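Local coordinates for conserved Archaeal protein (Sulfolobus acidocaldarius, PDB 4OPC) that reduces the double bonds of the geranylgeranyl chains of archaeal membrane lipid precursors, using bound FAD, at residues P126-D130 against G131-G135. Numbering follows the deposited sequence.
Sequences PIFED and GYVKG
K134 and E129 meet in a salt bridge beside the turn of a beta hairpin with a two-residue loop. The two side chains cross at about a right angle. K134 NZ lies 2.8 Å from E129 OE2 and reaches it from above the carboxylate plane. The aliphatic part of the lysine also lies against the acid, with K134 CD 3.5 Å from E129 CD. The lysine is extended beyond CG, with CG beside its own backbone N (chi1 -65°), and this carries NZ out toward the turn. There one water accepts from K134 NZ and donates to D130 OD2, so D130 is linked to the lysine through water, while E129 is met directly. With K134 cut back to alanine, the E129 carboxylate would probably lose its charge partner and the water its link from NZ to D130.

The F128 ring meets the backbone at G131 and Y132 obliquely. Its CG stands anti to the backbone N (chi1 -174°), which turns the ring toward the turn. F128 CZ comes within 3.5 Å of G131 C, while F128 CD1 touches V133 CG2 at 4.1 Å. The Y132 ring presents its edge to the D130 carbonyl, Y132 CD1 lying 3.5 Å from D130 O. I127 sets CG1 and CD1 against the G135 backbone.

E129 to Y132 form a type I' turn, favoured in hairpins with a two-residue loop. D130 and G131 both have positive phi, which by itself favours glycine at 131. E129 and Y132 are a hydrogen-bonded antiparallel pair, joined in both directions: E129 N to Y132 O is 3.0 Å, Y132 N to E129 O is 2.9 Å. K134 N bonds to I127 O almost straight (170°).

The turn joins strands 121-129 and 132-140 into a hairpin at the protein surface, 121-129 being an outermost strand of its sheet within the chain. I127 packs on T148 and Y150 of strand 145-150, the next strand of the sheet beyond 132-140. N282 bonds to G131 O, and P126 rests on F164 and L168.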
ATOM      1  N   PRO A 126      -6.022  11.683 -20.492  1.00 16.27           N
ATOM      2  CA  PRO A 126      -7.353  12.055 -20.007  1.00 14.33           C
ATOM      3  C   PRO A 126      -8.139  12.858 -21.025  1.00 16.05           C
ATOM      4  O   PRO A 126      -7.575  13.594 -21.842  1.00 17.20           O
ATOM      5  CB  PRO A 126      -7.056  12.957 -18.801  1.00 14.89           C
ATOM      6  CG  PRO A 126      -5.662  12.604 -18.400  1.00 16.93           C
ATOM      7  CD  PRO A 126      -4.951  12.278 -19.672  1.00 17.20           C
ATOM      8  N   ILE A 127      -9.454  12.693 -20.985  1.00 15.05           N
ATOM      9  CA  ILE A 127     -10.344  13.682 -21.568  1.00 16.43           C
ATOM     10  C   ILE A 127     -10.661  14.619 -20.415  1.00 16.64           C
ATOM     11  O   ILE A 127     -11.189  14.188 -19.390  1.00 15.33           O
ATOM     12  CB  ILE A 127     -11.644  13.062 -22.104  1.00 16.43           C
ATOM     13  CG1 ILE A 127     -11.329  11.989 -23.149  1.00 18.73           C
ATOM     14  CG2 ILE A 127     -12.555  14.149 -22.693  1.00 16.36           C
ATOM     15  CD1 ILE A 127     -12.525  11.165 -23.523  1.00 27.43           C
ATOM     16  N   PHE A 128     -10.293  15.888 -20.558  1.00 17.23           N
ATOM     17  CA  PHE A 128     -10.473  16.850 -19.479  1.00 16.78           C
ATOM     18  C   PHE A 128     -11.088  18.106 -20.057  1.00 17.37           C
ATOM     19  O   PHE A 128     -10.502  18.749 -20.930  1.00 21.88           O
ATOM     20  CB  PHE A 128      -9.136  17.179 -18.820  1.00 16.77           C
ATOM     21  CG  PHE A 128      -9.263  18.051 -17.604  1.00 17.14           C
ATOM     22  CD1 PHE A 128      -9.694  17.520 -16.399  1.00 17.20           C
ATOM     23  CD2 PHE A 128      -8.957  19.397 -17.666  1.00 21.07           C
ATOM     24  CE1 PHE A 128      -9.826  18.321 -15.275  1.00 20.46           C
ATOM     25  CE2 PHE A 128      -9.082  20.203 -16.540  1.00 23.49           C
ATOM     26  CZ  PHE A 128      -9.517  19.659 -15.348  1.00 18.65           C
ATOM     27  N   GLU A 129     -12.288  18.444 -19.604  1.00 15.44           N
ATOM     28  CA  GLU A 129     -13.005  19.562 -20.190  1.00 18.34           C
ATOM     29  C   GLU A 129     -13.851  20.246 -19.127  1.00 19.23           C
ATOM     30  O   GLU A 129     -14.443  19.589 -18.269  1.00 17.41           O
ATOM     31  CB  GLU A 129     -13.827  19.081 -21.395  1.00 23.63           C
ATOM     32  CG  GLU A 129     -15.329  19.195 -21.289  1.00 54.44           C
ATOM     33  CD  GLU A 129     -16.038  18.372 -22.354  1.00 62.97           C
ATOM     34  OE1 GLU A 129     -15.360  17.578 -23.046  1.00 51.52           O
ATOM     35  OE2 GLU A 129     -17.272  18.514 -22.498  1.00 49.32           O
ATOM     36  N   ASP A 130     -13.864  21.573 -19.168  1.00 17.91           N
ATOM     37  CA  ASP A 130     -14.623  22.376 -18.208  1.00 19.30           C
ATOM     38  C   ASP A 130     -14.361  21.954 -16.758  1.00 17.17           C
ATOM     39  O   ASP A 130     -15.274  21.909 -15.935  1.00 20.40           O
ATOM     40  CB  ASP A 130     -16.118  22.323 -18.529  1.00 22.92           C
ATOM     41  CG  ASP A 130     -16.438  22.900 -19.890  1.00 27.97           C
ATOM     42  OD1 ASP A 130     -15.710  23.811 -20.334  1.00 25.88           O
ATOM     43  OD2 ASP A 130     -17.415  22.445 -20.518  1.00 34.83           O
ATOM     44  N   GLY A 131     -13.104  21.637 -16.453  1.00 17.13           N
ATOM     45  CA  GLY A 131     -12.702  21.330 -15.094  1.00 17.33           C
ATOM     46  C   GLY A 131     -12.965  19.906 -14.641  1.00 16.64           C
ATOM     47  O   GLY A 131     -12.689  19.567 -13.495  1.00 16.87           O
ATOM     48  N   TYR A 132     -13.495  19.071 -15.531  1.00 14.51           N
ATOM     49  CA  TYR A 132     -13.846  17.700 -15.178  1.00 13.27           C
ATOM     50  C   TYR A 132     -13.069  16.684 -15.977  1.00 13.74           C
ATOM     51  O   TYR A 132     -12.855  16.846 -17.183  1.00 15.08           O
ATOM     52  CB  TYR A 132     -15.323  17.436 -15.472  1.00 14.05           C
ATOM     53  CG  TYR A 132     -16.272  17.838 -14.383  1.00 15.47           C
ATOM     54  CD1 TYR A 132     -16.498  19.174 -14.093  1.00 16.82           C
ATOM     55  CD2 TYR A 132     -16.963  16.875 -13.652  1.00 16.81           C
ATOM     56  CE1 TYR A 132     -17.381  19.546 -13.091  1.00 19.46           C
ATOM     57  CE2 TYR A 132     -17.841  17.234 -12.656  1.00 16.51           C
ATOM     58  CZ  TYR A 132     -18.053  18.571 -12.379  1.00 17.49           C
ATOM     59  OH  TYR A 132     -18.938  18.953 -11.392  1.00 20.85           O
ATOM     60  N   VAL A 133     -12.680  15.605 -15.318  1.00 13.01           N
ATOM     61  CA  VAL A 133     -12.282  14.412 -16.051  1.00 12.84           C
ATOM     62  C   VAL A 133     -13.550  13.813 -16.641  1.00 15.03           C
ATOM     63  O   VAL A 133     -14.552  13.631 -15.933  1.00 14.73           O
ATOM     64  CB  VAL A 133     -11.617  13.391 -15.128  1.00 10.86           C
ATOM     65  CG1 VAL A 133     -11.379  12.076 -15.881  1.00 13.78           C
ATOM     66  CG2 VAL A 133     -10.307  13.955 -14.575  1.00 13.09           C
ATOM     67  N   LYS A 134     -13.519  13.530 -17.942  1.00 14.63           N
ATOM     68  CA  LYS A 134     -14.710  13.047 -18.640  1.00 15.80           C
ATOM     69  C   LYS A 134     -14.502  11.705 -19.330  1.00 13.09           C
ATOM     70  O   LYS A 134     -15.386  11.229 -20.037  1.00 15.21           O
ATOM     71  CB  LYS A 134     -15.211  14.102 -19.635  1.00 18.70           C
ATOM     72  CG  LYS A 134     -15.689  15.379 -18.942  1.00 20.27           C
ATOM     73  CD  LYS A 134     -16.719  16.106 -19.771  1.00 27.72           C
ATOM     74  CE  LYS A 134     -17.302  17.295 -19.020  1.00 28.64           C
ATOM     75  NZ  LYS A 134     -18.271  18.042 -19.877  1.00 37.82           N
ATOM     76  N   GLY A 135     -13.340  11.103 -19.118  1.00 13.38           N
ATOM     77  CA  GLY A 135     -13.015   9.822 -19.725  1.00 14.91           C
ATOM     78  C   GLY A 135     -11.562   9.763 -20.142  1.00 14.07           C
ATOM     79  O   GLY A 135     -10.708  10.422 -19.536  1.00 13.39           O
TER
HETATM   80  O   HOH W   1     -19.000  20.550 -19.298  1.00 47.12           O